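Local coordinates for DNA repair protein XRCC1 (Homo sapiens, PDB 3LQC), which acts as a scaffold in DNA single-strand break repair, assembling repair protein complexes and binding poly-ADP-ribose chains, and is represented here by its N-terminal domain, at residues Cys12-Ser17 and Leu49-Glu53; Gln54-Val58 and Gly112-Leu116; Gly64-Val68 and Ile130-Tyr136; Glu69-Ser75 and Trp125-Val131. One frame throughout, in Å; residues are numbered along the deposited sequence. Where two conformers were deposited one is given.

Contact 1. Residues Cys12-Ser17 and Leu49-Glu53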
loop_
_atom_site.group_PDB
_atom_site.type_symbol
_atom_site.label_atom_id
_atom_site.label_comp_id
_atom_site.label_asym_id
_atom_site.label_seq_id
_atom_site.Cartn_x
_atom_site.Cartn_y
_atom_site.Cartn_z
ATOM N N CYS A 12 19.601 23.952 17.252
ATOM C CA CYS A 12 20.134 24.539 16.025
ATOM C C CYS A 12 20.296 26.028 16.224
ATOM O O CYS A 12 19.533 26.828 15.670
ATOM C CB CYS A 12 19.166 24.312 14.868
ATOM S SG CYS A 12 18.649 22.612 14.680
ATOM N N SER A 13 21.289 26.408 17.014
ATOM C CA SER A 13 21.357 27.777 17.496
ATOM C C SER A 13 21.543 28.805 16.398
ATOM O O SER A 13 20.594 29.488 16.012
ATOM C CB SER A 13 22.432 27.906 18.560
ATOM O OG SER A 13 22.042 27.156 19.697
ATOM N N SER A 14 22.761 28.926 15.892
ATOM C CA SER A 14 23.022 29.926 14.866
ATOM C C SER A 14 23.052 29.268 13.499
ATOM O O SER A 14 23.991 29.450 12.712
ATOM C CB SER A 14 24.319 30.681 15.156
ATOM O OG SER A 14 24.186 31.422 16.356
ATOM N N GLN A 15 22.008 28.492 13.235
ATOM C CA GLN A 15 21.882 27.775 11.982
ATOM C C GLN A 15 20.425 27.445 11.718
ATOM O O GLN A 15 19.655 27.225 12.655
ATOM C CB GLN A 15 22.723 26.496 12.010
ATOM C CG GLN A 15 22.735 25.789 13.346
ATOM C CD GLN A 15 23.738 24.652 13.402
ATOM O OE1 GLN A 15 24.290 24.244 12.383
ATOM N NE2 GLN A 15 23.975 24.132 14.599
ATOM N N ASP A 16 20.041 27.431 10.445
ATOM C CA ASP A 16 18.706 26.986 10.082
ATOM C C ASP A 16 18.646 25.459 10.028
ATOM O O ASP A 16 19.680 24.785 10.026
ATOM C CB ASP A 16 18.225 27.626 8.772
ATOM C CG ASP A 16 19.019 27.173 7.553
ATOM O OD1 ASP A 16 20.059 26.502 7.710
ATOM O OD2 ASP A 16 18.590 27.500 6.422
ATOM N N SER A 17 17.430 24.928 10.010
ATOM C CA SER A 17 17.200 23.484 9.958
ATOM C C SER A 17 18.164 22.743 9.030
ATOM O O SER A 17 18.765 21.738 9.410
ATOM C CB SER A 17 15.774 23.225 9.500
ATOM O OG SER A 17 15.557 23.861 8.257
ATOM N N LEU A 49 14.709 24.400 16.536
ATOM C CA LEU A 49 15.049 25.625 15.844
ATOM C C LEU A 49 14.918 26.827 16.767
ATOM O O LEU A 49 13.996 26.899 17.578
ATOM C CB LEU A 49 14.144 25.798 14.629
ATOM C CG LEU A 49 14.078 24.588 13.707
ATOM C CD1 LEU A 49 13.180 24.909 12.526
ATOM C CD2 LEU A 49 15.463 24.216 13.244
ATOM N N GLU A 50 15.855 27.762 16.645
ATOM C CA GLU A 50 15.812 28.985 17.434
ATOM C C GLU A 50 14.721 29.899 16.884
ATOM O O GLU A 50 13.960 30.507 17.631
ATOM C CB GLU A 50 17.166 29.692 17.406
ATOM C CG GLU A 50 17.374 30.664 18.555
ATOM C CD GLU A 50 18.609 31.535 18.381
ATOM O OE1 GLU A 50 19.493 31.186 17.567
ATOM O OE2 GLU A 50 18.693 32.577 19.065
ATOM N N LYS A 51 14.646 29.990 15.565
ATOM C CA LYS A 51 13.595 30.770 14.933
ATOM C C LYS A 51 12.653 29.829 14.195
ATOM O O LYS A 51 13.090 28.996 13.399
ATOM C CB LYS A 51 14.191 31.806 13.975
ATOM N N GLU A 52 11.363 29.943 14.486
ATOM C CA GLU A 52 10.376 29.121 13.807
ATOM C C GLU A 52 10.481 29.429 12.328
ATOM O O GLU A 52 10.675 30.581 11.949
ATOM C CB GLU A 52 8.968 29.419 14.322
ATOM C CG GLU A 52 8.479 30.819 13.999
ATOM C CD GLU A 52 7.003 30.996 14.280
ATOM O OE1 GLU A 52 6.424 32.005 13.813
ATOM O OE2 GLU A 52 6.424 30.121 14.964
ATOM N N GLU A 53 10.380 28.403 11.491
ATOM C CA GLU A 53 10.470 28.614 10.055
ATOM C C GLU A 53 9.336 27.912 9.299
ATOM O O GLU A 53 8.721 26.975 9.808
ATOM C CB GLU A 53 11.855 28.206 9.527
ATOM C CG GLU A 53 12.226 26.762 9.781
ATOM C CD GLU A 53 13.635 26.406 9.318
ATOM O OE1 GLU A 53 14.607 27.057 9.754
ATOM O OE2 GLU A 53 13.769 25.446 8.532
#
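L49 sends its CD2 methyl in between C12 and S17, and around this one branch the contact is close-packed: L49 CD2 lies 3.8 Å from C12 SG and equally near the backbone of S17 at CA. The sulfur is itself fixed, being joined to C20 by a disulfide. Next to this apolar patch comes the polar grip, in which S17 OG donates to OE2 of E53; the modelled 2.4 Å between those two oxygens is so short that the exact length is doubtful. E53 reaches S17 because CG lies between its own backbone N and carbonyl carbon (chi1 59°) and the rest of the chain runs extended. Its other oxygen, OE1, rests against D16 CB at 3.8 Å. D16 uses OD1 for H19, and its carboxylate OD2 lies 5.2 Å from E53 OE1, a nearness of like charges that might raise the proton affinity of either acid. With an alanine in place of E53, S17 OG would probably be left without this acceptor and a gap would open beside D16 CB. Looser by far is the solvent side, where S13, S14 and E50 are exposed and E50 extends along the loop until its OE1 stands 2.6 Å from S13 O. Taken together, this is an N-capped helix start, with D16 as N-cap, tied by a disulfide to the strand before it and packed on a neighbouring strand's end.

Contact 2. Residues Gln54-Val58 and Gly112-Leu116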
loop_
_atom_site.group_PDB
_atom_site.type_symbol
_atom_site.label_atom_id
_atom_site.label_comp_id
_atom_site.label_asym_id
_atom_site.label_seq_id
_atom_site.Cartn_x
_atom_site.Cartn_y
_atom_site.Cartn_z
ATOM N N GLN A 54 9.039 28.404 8.101
ATOM C CA GLN A 54 8.033 27.788 7.246
ATOM C C GLN A 54 8.742 26.934 6.207
ATOM O O GLN A 54 9.656 27.404 5.523
ATOM C CB GLN A 54 7.180 28.854 6.559
ATOM C CG GLN A 54 6.043 28.297 5.716
ATOM C CD GLN A 54 5.188 29.390 5.085
ATOM O OE1 GLN A 54 5.705 30.341 4.500
ATOM N NE2 GLN A 54 3.876 29.249 5.195
ATOM N N ILE A 55 8.333 25.678 6.093
ATOM C CA ILE A 55 9.028 24.755 5.213
ATOM C C ILE A 55 8.294 24.566 3.893
ATOM O O ILE A 55 7.232 23.951 3.836
ATOM C CB ILE A 55 9.289 23.416 5.905
ATOM C CG1 ILE A 55 10.245 23.639 7.079
ATOM C CG2 ILE A 55 9.872 22.421 4.924
ATOM C CD1 ILE A 55 10.441 22.440 7.951
ATOM N N HIS A 56 8.882 25.119 2.838
ATOM C CA HIS A 56 8.308 25.090 1.500
ATOM C C HIS A 56 8.297 23.669 0.942
ATOM O O HIS A 56 7.254 23.151 0.525
ATOM C CB HIS A 56 9.110 26.025 0.584
ATOM C CG HIS A 56 8.713 25.954 -0.856
ATOM N ND1 HIS A 56 9.448 25.267 -1.798
ATOM C CD2 HIS A 56 7.656 26.486 -1.517
ATOM C CE1 HIS A 56 8.861 25.376 -2.978
ATOM N NE2 HIS A 56 7.773 26.112 -2.836
ATOM N N SER A 57 9.472 23.051 0.949
ATOM C CA SER A 57 9.656 21.720 0.400
ATOM C C SER A 57 10.813 21.027 1.118
ATOM O O SER A 57 11.567 21.669 1.849
ATOM C CB SER A 57 9.939 21.807 -1.099
ATOM O OG SER A 57 11.072 22.621 -1.352
ATOM N N VAL A 58 10.955 19.721 0.895
ATOM C CA VAL A 58 11.937 18.916 1.610
ATOM C C VAL A 58 12.651 17.930 0.692
ATOM O O VAL A 58 12.006 17.162 -0.016
ATOM C CB VAL A 58 11.267 18.113 2.742
ATOM C CG1 VAL A 58 12.312 17.328 3.524
ATOM C CG2 VAL A 58 10.491 19.036 3.666
ATOM N N GLY A 112 8.225 18.539 -3.096
ATOM C CA GLY A 112 7.799 19.917 -3.234
ATOM C C GLY A 112 6.509 20.180 -2.492
ATOM O O GLY A 112 5.949 19.277 -1.877
ATOM N N PRO A 113 6.017 21.423 -2.553
ATOM C CA PRO A 113 4.824 21.800 -1.787
ATOM C C PRO A 113 3.728 20.781 -2.020
ATOM O O PRO A 113 2.905 20.486 -1.153
ATOM C CB PRO A 113 4.414 23.139 -2.414
ATOM C CG PRO A 113 5.664 23.689 -2.991
ATOM C CD PRO A 113 6.491 22.512 -3.426
ATOM N N ASP A 114 3.744 20.239 -3.223
ATOM C CA ASP A 114 2.703 19.351 -3.689
ATOM C C ASP A 114 2.636 18.071 -2.867
ATOM O O ASP A 114 1.561 17.509 -2.656
ATOM C CB ASP A 114 2.968 19.006 -5.148
ATOM C CG ASP A 114 1.907 18.118 -5.725
ATOM O OD1 ASP A 114 0.721 18.320 -5.378
ATOM O OD2 ASP A 114 2.260 17.222 -6.521
ATOM N N LYS A 115 3.796 17.617 -2.404
ATOM C CA LYS A 115 3.899 16.305 -1.776
ATOM C C LYS A 115 3.941 16.371 -0.252
ATOM O O LYS A 115 4.026 15.340 0.412
ATOM C CB LYS A 115 5.108 15.543 -2.331
ATOM C CG LYS A 115 5.131 15.494 -3.856
ATOM C CD LYS A 115 5.542 14.124 -4.372
ATOM C CE LYS A 115 6.989 13.799 -4.033
ATOM N NZ LYS A 115 7.255 12.325 -4.108
ATOM N N LEU A 116 3.874 17.583 0.292
ATOM C CA LEU A 116 3.809 17.782 1.733
ATOM C C LEU A 116 2.361 17.950 2.158
ATOM O O LEU A 116 1.503 18.233 1.329
ATOM C CB LEU A 116 4.609 19.015 2.140
ATOM C CG LEU A 116 6.101 18.964 1.831
ATOM C CD1 LEU A 116 6.793 20.223 2.318
ATOM C CD2 LEU A 116 6.708 17.737 2.469
#
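H56 turns a polar ring nitrogen onto an apolar partner: its NE2 lies 3.2 Å from P113 CG, and the proline approaches the imidazole obliquely. The histidine reaches across because its CG is anti to the backbone N (chi1 173°). Its other nitrogen is occupied within its own segment, since ND1 and S57 OG, 3.1 Å apart, share a hydrogen bond in which either may be the donor. That bond would limit rotation of the imidazole and so keep it against the proline, on the exposed flank of the contact.

Behind this pair the packing becomes buried. S57 CB sits 3.6 Å from G112 CA, at the point where the two backbones come nearest, S57 CA and G112 CA being 4.5 Å apart. L116 then supplies the apolar plug: its CD1 comes within 3.5 Å of H56 O, leans on S57 CA, and meets V58 CG2 at 4.1 Å, the valine and leucine side chains standing about perpendicular. L116 is carried inward by a tight turn, closed by K115 N donating to G112 O at 2.8 Å, with P113 and D114 at its two corners. Farther in, L116 touches L88 of strand 85-92 while V58 rests on V147 and F149, so the leucine lies between side chains of the two sheets. The backbone here forms a classic beta bulge, H56 and S57 both facing H150, where strand 57-63 enters the three-stranded antiparallel sheet of the XRCC1 N-terminal domain.

Contact 3. Residues Gly64-Val68 and Ile130-Tyr136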
loop_
_atom_site.group_PDB
_atom_site.type_symbol
_atom_site.label_atom_id
_atom_site.label_comp_id
_atom_site.label_asym_id
_atom_site.label_seq_id
_atom_site.Cartn_x
_atom_site.Cartn_y
_atom_site.Cartn_z
ATOM N N GLY A 64 20.093 4.089 4.010
ATOM C CA GLY A 64 19.762 2.741 4.437
ATOM C C GLY A 64 18.444 2.603 5.172
ATOM O O GLY A 64 18.150 1.537 5.707
ATOM N N SER A 65 17.659 3.673 5.213
ATOM C CA SER A 65 16.344 3.630 5.846
ATOM C C SER A 65 15.332 3.026 4.882
ATOM O O SER A 65 15.431 3.228 3.674
ATOM C CB SER A 65 15.877 5.038 6.224
ATOM O OG SER A 65 16.666 5.592 7.251
ATOM N N ALA A 66 14.349 2.303 5.413
ATOM C CA ALA A 66 13.252 1.812 4.590
ATOM C C ALA A 66 12.198 2.896 4.416
ATOM O O ALA A 66 11.661 3.080 3.323
ATOM C CB ALA A 66 12.637 0.567 5.199
ATOM N N PHE A 67 11.904 3.607 5.503
ATOM C CA PHE A 67 10.904 4.672 5.481
ATOM C C PHE A 67 11.456 5.910 6.153
ATOM O O PHE A 67 12.271 5.808 7.056
ATOM C CB PHE A 67 9.626 4.255 6.211
ATOM C CG PHE A 67 9.188 2.857 5.923
ATOM C CD1 PHE A 67 8.908 2.459 4.629
ATOM C CD2 PHE A 67 9.048 1.937 6.957
ATOM C CE1 PHE A 67 8.504 1.172 4.361
ATOM C CE2 PHE A 67 8.645 0.631 6.696
ATOM C CZ PHE A 67 8.369 0.250 5.397
ATOM N N VAL A 68 11.007 7.078 5.710
ATOM C CA VAL A 68 11.347 8.327 6.378
ATOM C C VAL A 68 10.092 9.171 6.526
ATOM O O VAL A 68 9.268 9.233 5.614
ATOM C CB VAL A 68 12.405 9.132 5.609
ATOM C CG1 VAL A 68 12.804 10.352 6.408
ATOM C CG2 VAL A 68 13.620 8.282 5.314
ATOM N N ILE A 130 12.626 14.119 12.279
ATOM C CA ILE A 130 12.812 13.234 11.132
ATOM C C ILE A 130 12.903 11.787 11.626
ATOM O O ILE A 130 13.797 11.447 12.398
ATOM C CB ILE A 130 14.075 13.596 10.332
ATOM C CG1 ILE A 130 13.979 15.023 9.789
ATOM C CG2 ILE A 130 14.282 12.626 9.200
ATOM C CD1 ILE A 130 14.473 16.085 10.748
ATOM N N VAL A 131 11.970 10.943 11.196
ATOM C CA VAL A 131 11.932 9.562 11.667
ATOM C C VAL A 131 12.370 8.588 10.587
ATOM O O VAL A 131 11.796 8.554 9.506
ATOM C CB VAL A 131 10.528 9.171 12.173
ATOM C CG1 VAL A 131 10.579 7.820 12.885
ATOM C CG2 VAL A 131 9.988 10.239 13.105
ATOM N N CYS A 132 13.393 7.797 10.889
ATOM C CA CYS A 132 13.895 6.798 9.955
ATOM C C CYS A 132 13.530 5.404 10.438
ATOM O O CYS A 132 13.869 5.006 11.550
ATOM C CB CYS A 132 15.411 6.918 9.813
ATOM S SG CYS A 132 15.991 8.482 9.144
ATOM N N SER A 133 12.829 4.653 9.607
ATOM C CA SER A 133 12.425 3.308 9.990
ATOM C C SER A 133 13.091 2.283 9.099
ATOM O O SER A 133 13.118 2.433 7.877
ATOM C CB SER A 133 10.912 3.158 9.920
ATOM O OG SER A 133 10.289 3.888 10.954
ATOM N N GLN A 134 13.631 1.242 9.718
ATOM C CA GLN A 134 14.299 0.182 8.974
ATOM C C GLN A 134 14.189 -1.133 9.732
ATOM O O GLN A 134 15.161 -1.592 10.331
ATOM C CB GLN A 134 15.764 0.545 8.716
ATOM C CG GLN A 134 16.546 -0.492 7.905
ATOM C CD GLN A 134 15.738 -1.083 6.762
ATOM O OE1 GLN A 134 14.916 -1.974 6.968
ATOM N NE2 GLN A 134 15.978 -0.597 5.552
ATOM N N PRO A 135 12.991 -1.741 9.697
ATOM C CA PRO A 135 12.631 -2.960 10.425
ATOM C C PRO A 135 13.279 -4.188 9.820
ATOM O O PRO A 135 13.277 -5.237 10.459
ATOM C CB PRO A 135 11.114 -3.074 10.218
ATOM C CG PRO A 135 10.698 -1.887 9.457
ATOM C CD PRO A 135 11.901 -1.292 8.820
ATOM N N TYR A 136 13.804 -4.057 8.604
ATOM C CA TYR A 136 14.272 -5.209 7.836
ATOM C C TYR A 136 15.779 -5.380 7.923
ATOM O O TYR A 136 16.314 -6.421 7.560
ATOM C CB TYR A 136 13.828 -5.079 6.372
ATOM C CG TYR A 136 12.387 -4.664 6.258
ATOM C CD1 TYR A 136 11.379 -5.472 6.767
ATOM C CD2 TYR A 136 12.029 -3.456 5.673
ATOM C CE1 TYR A 136 10.054 -5.099 6.683
ATOM C CE2 TYR A 136 10.698 -3.069 5.593
ATOM C CZ TYR A 136 9.719 -3.897 6.101
ATOM O OH TYR A 136 8.395 -3.535 6.041
#
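F67 lies alongside S133 on one face of the sheet, the edge of its ring meeting the serine through CD2, 3.7 Å from S133 CB. The backbone beneath is a classic beta bulge: A66 and F67 together face S133, whose carbonyl oxygen accepts from both A66 N (2.8 Å) and F67 N (2.9 Å). The bond returned from S133 N to F67 O is nearly straight, at 173°, and from there strands 67-73 and 125-133 continue as antiparallel neighbours.

Beyond S133 the aromatic ring of F67 meets Y136, the two side chains crossing about perpendicularly. F67 CZ lies 3.8 Å from Y136 OH, each at the edge of the other's ring, and the hydroxyl is hydrogen-bonded to the backbone of another protein's chain. F67 and V131 also pack on apolar side chains of that partner, so this end of the sheet belongs to a protein-protein interface.

Q134 was modelled in two conformers, so its role is less certain. In one of them the chain bends at chi2 (40°) and turns the amide back over the bulge, and NE2 donates to G64 O at 3.0 Å, the acceptor lying in the amide plane; S99 OG is a second partner of NE2.

On the opposite face, S65 OG packs on C132 CB while bonding to G143 O. There V68 and I130 lie side by side, pointing the same way over L144, with V68 CG1 3.9 Å from I130 CG2.

Contact 4. Residues Glu69-Ser75 and Trp125-Val131. With NA (sodium ion), chain C; CO3 (carbonate ion), chain D.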
loop_
_atom_site.group_PDB
_atom_site.type_symbol
_atom_site.label_atom_id
_atom_site.label_comp_id
_atom_site.label_asym_id
_atom_site.label_seq_id
_atom_site.Cartn_x
_atom_site.Cartn_y
_atom_site.Cartn_z
ATOM N N GLU A 69 9.943 9.806 7.685
ATOM C CA GLU A 69 8.801 10.670 7.947
ATOM C C GLU A 69 9.294 11.982 8.549
ATOM O O GLU A 69 10.246 11.990 9.326
ATOM C CB GLU A 69 7.843 9.982 8.918
ATOM C CG GLU A 69 6.593 10.769 9.274
ATOM C CD GLU A 69 5.864 10.156 10.448
ATOM O OE1 GLU A 69 4.640 10.376 10.584
ATOM O OE2 GLU A 69 6.518 9.431 11.226
ATOM N N VAL A 70 8.656 13.092 8.190
ATOM C CA VAL A 70 9.014 14.368 8.789
ATOM C C VAL A 70 7.812 14.971 9.479
ATOM O O VAL A 70 6.771 15.171 8.861
ATOM C CB VAL A 70 9.601 15.368 7.764
ATOM C CG1 VAL A 70 9.915 16.705 8.440
ATOM C CG2 VAL A 70 10.860 14.800 7.132
ATOM N N LEU A 71 7.956 15.238 10.769
ATOM C CA LEU A 71 6.903 15.878 11.538
ATOM C C LEU A 71 7.402 17.216 12.075
ATOM O O LEU A 71 8.612 17.443 12.198
ATOM C CB LEU A 71 6.424 14.973 12.677
ATOM C CG LEU A 71 6.101 13.526 12.295
ATOM C CD1 LEU A 71 7.325 12.637 12.484
ATOM C CD2 LEU A 71 4.912 12.982 13.097
ATOM N N VAL A 72 6.472 18.102 12.392
ATOM C CA VAL A 72 6.832 19.430 12.869
ATOM C C VAL A 72 6.068 19.732 14.132
ATOM O O VAL A 72 5.005 19.171 14.371
ATOM C CB VAL A 72 6.518 20.508 11.831
ATOM C CG1 VAL A 72 7.619 20.556 10.788
ATOM C CG2 VAL A 72 5.161 20.236 11.190
ATOM N N GLY A 73 6.618 20.614 14.952
ATOM C CA GLY A 73 5.984 20.952 16.209
ATOM C C GLY A 73 6.271 22.388 16.597
ATOM O O GLY A 73 7.172 23.029 16.059
ATOM N N SER A 74 5.496 22.887 17.547
ATOM C CA SER A 74 5.626 24.256 17.994
ATOM C C SER A 74 5.911 24.206 19.479
ATOM O O SER A 74 5.085 23.737 20.246
ATOM C CB SER A 74 4.320 25.004 17.726
ATOM O OG SER A 74 4.549 26.386 17.560
ATOM N N SER A 75 7.087 24.671 19.884
ATOM C CA SER A 75 7.536 24.497 21.260
ATOM C C SER A 75 6.741 25.330 22.258
ATOM O O SER A 75 6.464 24.883 23.371
ATOM C CB SER A 75 9.034 24.794 21.386
ATOM O OG SER A 75 9.304 26.177 21.240
ATOM N N TRP A 125 7.163 26.461 12.344
ATOM C CA TRP A 125 7.489 25.443 13.322
ATOM C C TRP A 125 8.893 25.652 13.835
ATOM O O TRP A 125 9.755 26.113 13.096
ATOM C CB TRP A 125 7.390 24.068 12.663
ATOM C CG TRP A 125 6.095 23.845 11.934
ATOM C CD1 TRP A 125 5.865 23.990 10.593
ATOM C CD2 TRP A 125 4.849 23.448 12.520
ATOM N NE1 TRP A 125 4.557 23.695 10.311
ATOM C CE2 TRP A 125 3.913 23.364 11.466
ATOM C CE3 TRP A 125 4.437 23.158 13.824
ATOM C CZ2 TRP A 125 2.589 22.994 11.689
ATOM C CZ3 TRP A 125 3.124 22.790 14.039
ATOM C CH2 TRP A 125 2.212 22.712 12.975
ATOM N N ASP A 126 9.132 25.321 15.096
ATOM C CA ASP A 126 10.497 25.366 15.616
ATOM C C ASP A 126 10.951 24.001 16.120
ATOM O O ASP A 126 11.999 23.880 16.752
ATOM C CB ASP A 126 10.660 26.442 16.691
ATOM C CG ASP A 126 9.840 26.168 17.933
ATOM O OD1 ASP A 126 9.030 25.222 17.936
ATOM O OD2 ASP A 126 10.007 26.916 18.914
ATOM N N ARG A 127 10.148 22.981 15.836
ATOM C CA ARG A 127 10.556 21.596 16.050
ATOM C C ARG A 127 10.403 20.786 14.764
ATOM O O ARG A 127 9.326 20.740 14.165
ATOM C CB ARG A 127 9.749 20.959 17.178
ATOM C CG ARG A 127 9.932 21.644 18.520
ATOM C CD ARG A 127 11.347 21.473 19.041
ATOM N NE ARG A 127 11.510 22.119 20.344
ATOM C CZ ARG A 127 11.975 23.354 20.514
ATOM N NH1 ARG A 127 12.334 24.080 19.465
ATOM N NH2 ARG A 127 12.088 23.863 21.734
ATOM N N VAL A 128 11.493 20.169 14.330
ATOM C CA VAL A 128 11.470 19.291 13.176
ATOM C C VAL A 128 11.948 17.889 13.579
ATOM O O VAL A 128 13.088 17.696 14.004
ATOM C CB VAL A 128 12.335 19.830 12.023
ATOM C CG1 VAL A 128 12.021 19.077 10.744
ATOM C CG2 VAL A 128 12.090 21.325 11.816
ATOM N N LYS A 129 11.061 16.912 13.444
ATOM C CA LYS A 129 11.382 15.541 13.788
ATOM C C LYS A 129 11.460 14.706 12.519
ATOM O O LYS A 129 10.484 14.608 11.765
ATOM C CB LYS A 129 10.326 14.972 14.743
ATOM C CG LYS A 129 10.525 13.515 15.091
ATOM C CD LYS A 129 9.452 13.023 16.047
ATOM C CE LYS A 129 9.552 13.709 17.392
ATOM N NZ LYS A 129 8.782 12.976 18.430
ATOM N N ILE A 130 12.626 14.119 12.279
ATOM C CA ILE A 130 12.812 13.234 11.132
ATOM C C ILE A 130 12.903 11.787 11.626
ATOM O O ILE A 130 13.797 11.447 12.398
ATOM C CB ILE A 130 14.075 13.596 10.332
ATOM C CG1 ILE A 130 13.979 15.023 9.789
ATOM C CG2 ILE A 130 14.282 12.626 9.200
ATOM C CD1 ILE A 130 14.473 16.085 10.748
ATOM N N VAL A 131 11.970 10.943 11.196
ATOM C CA VAL A 131 11.932 9.562 11.667
ATOM C C VAL A 131 12.370 8.588 10.587
ATOM O O VAL A 131 11.796 8.554 9.506
ATOM C CB VAL A 131 10.528 9.171 12.173
ATOM C CG1 VAL A 131 10.579 7.820 12.885
ATOM C CG2 VAL A 131 9.988 10.239 13.105
HETATM NA NA NA C . 2.415 23.938 21.144
HETATM C C CO3 D . 9.850 9.822 18.354
HETATM O O1 CO3 D . 10.929 10.506 18.113
HETATM O O2 CO3 D . 8.895 10.360 19.058
#
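V72 stands over the indole of W125 in a CH-pi contact, CG2 lying 3.4 Å from the centroid of the five-membered ring and only 13° off its normal. With CG1 anti to the carbonyl carbon (chi1 -81°), CG2 is left between the valine's backbone N and carbonyl carbon, over the ring. G73 borders the indole at its edge. Just beyond, the D126 carboxylate grips S75 twice on its syn sides: OD1 takes S75 N at 2.8 Å and OD2 takes S75 OG at 2.5 Å. The R127 guanidinium lays one face over S75 CB, while its NH1 bonds to D126 O.

This corner is a classic beta bulge, D126 and R127 both donating to G73 O, at the end of the antiparallel pairing of strands 67-73 and 125-133 inside the mixed sheet. A glycine in place of W125 would probably leave V72 CG2 uncovered and A120 O without the NE1 donor that fixes the indole.

Farther out, S74 O joins A76 and G78 in binding sodium, 2.8 Å from the ion. Toward the other end K129 NZ donates at 2.7 Å to O2 of a carbonate ion that probably came from the crystallisation liquor; Y84 makes a cation-pi contact with the lysine, and S44 and R7 also bind the anion.

From the N terminus, contact 1 closes first, ending a loop that holds helices 17-25 and 28-36 and strand 42-49. Contact 2 opens directly afterwards at Q54 and closes at 112-116, beyond strand 108-111, bringing the start of strand 57-63 to the turn before helix 118-121. Contacts 3 and 4 open inside that span and close after it, so each crosses contact 2; contact 4 is nested within contact 3, both running along strands 67-73 and 125-133 on opposite sides of the chain's centre. Contact 1 touches contact 4 through the probable backbone bonds L49 N to D126 O and E53 N to W125 O, linking the disulfide corner to the mixed sheet.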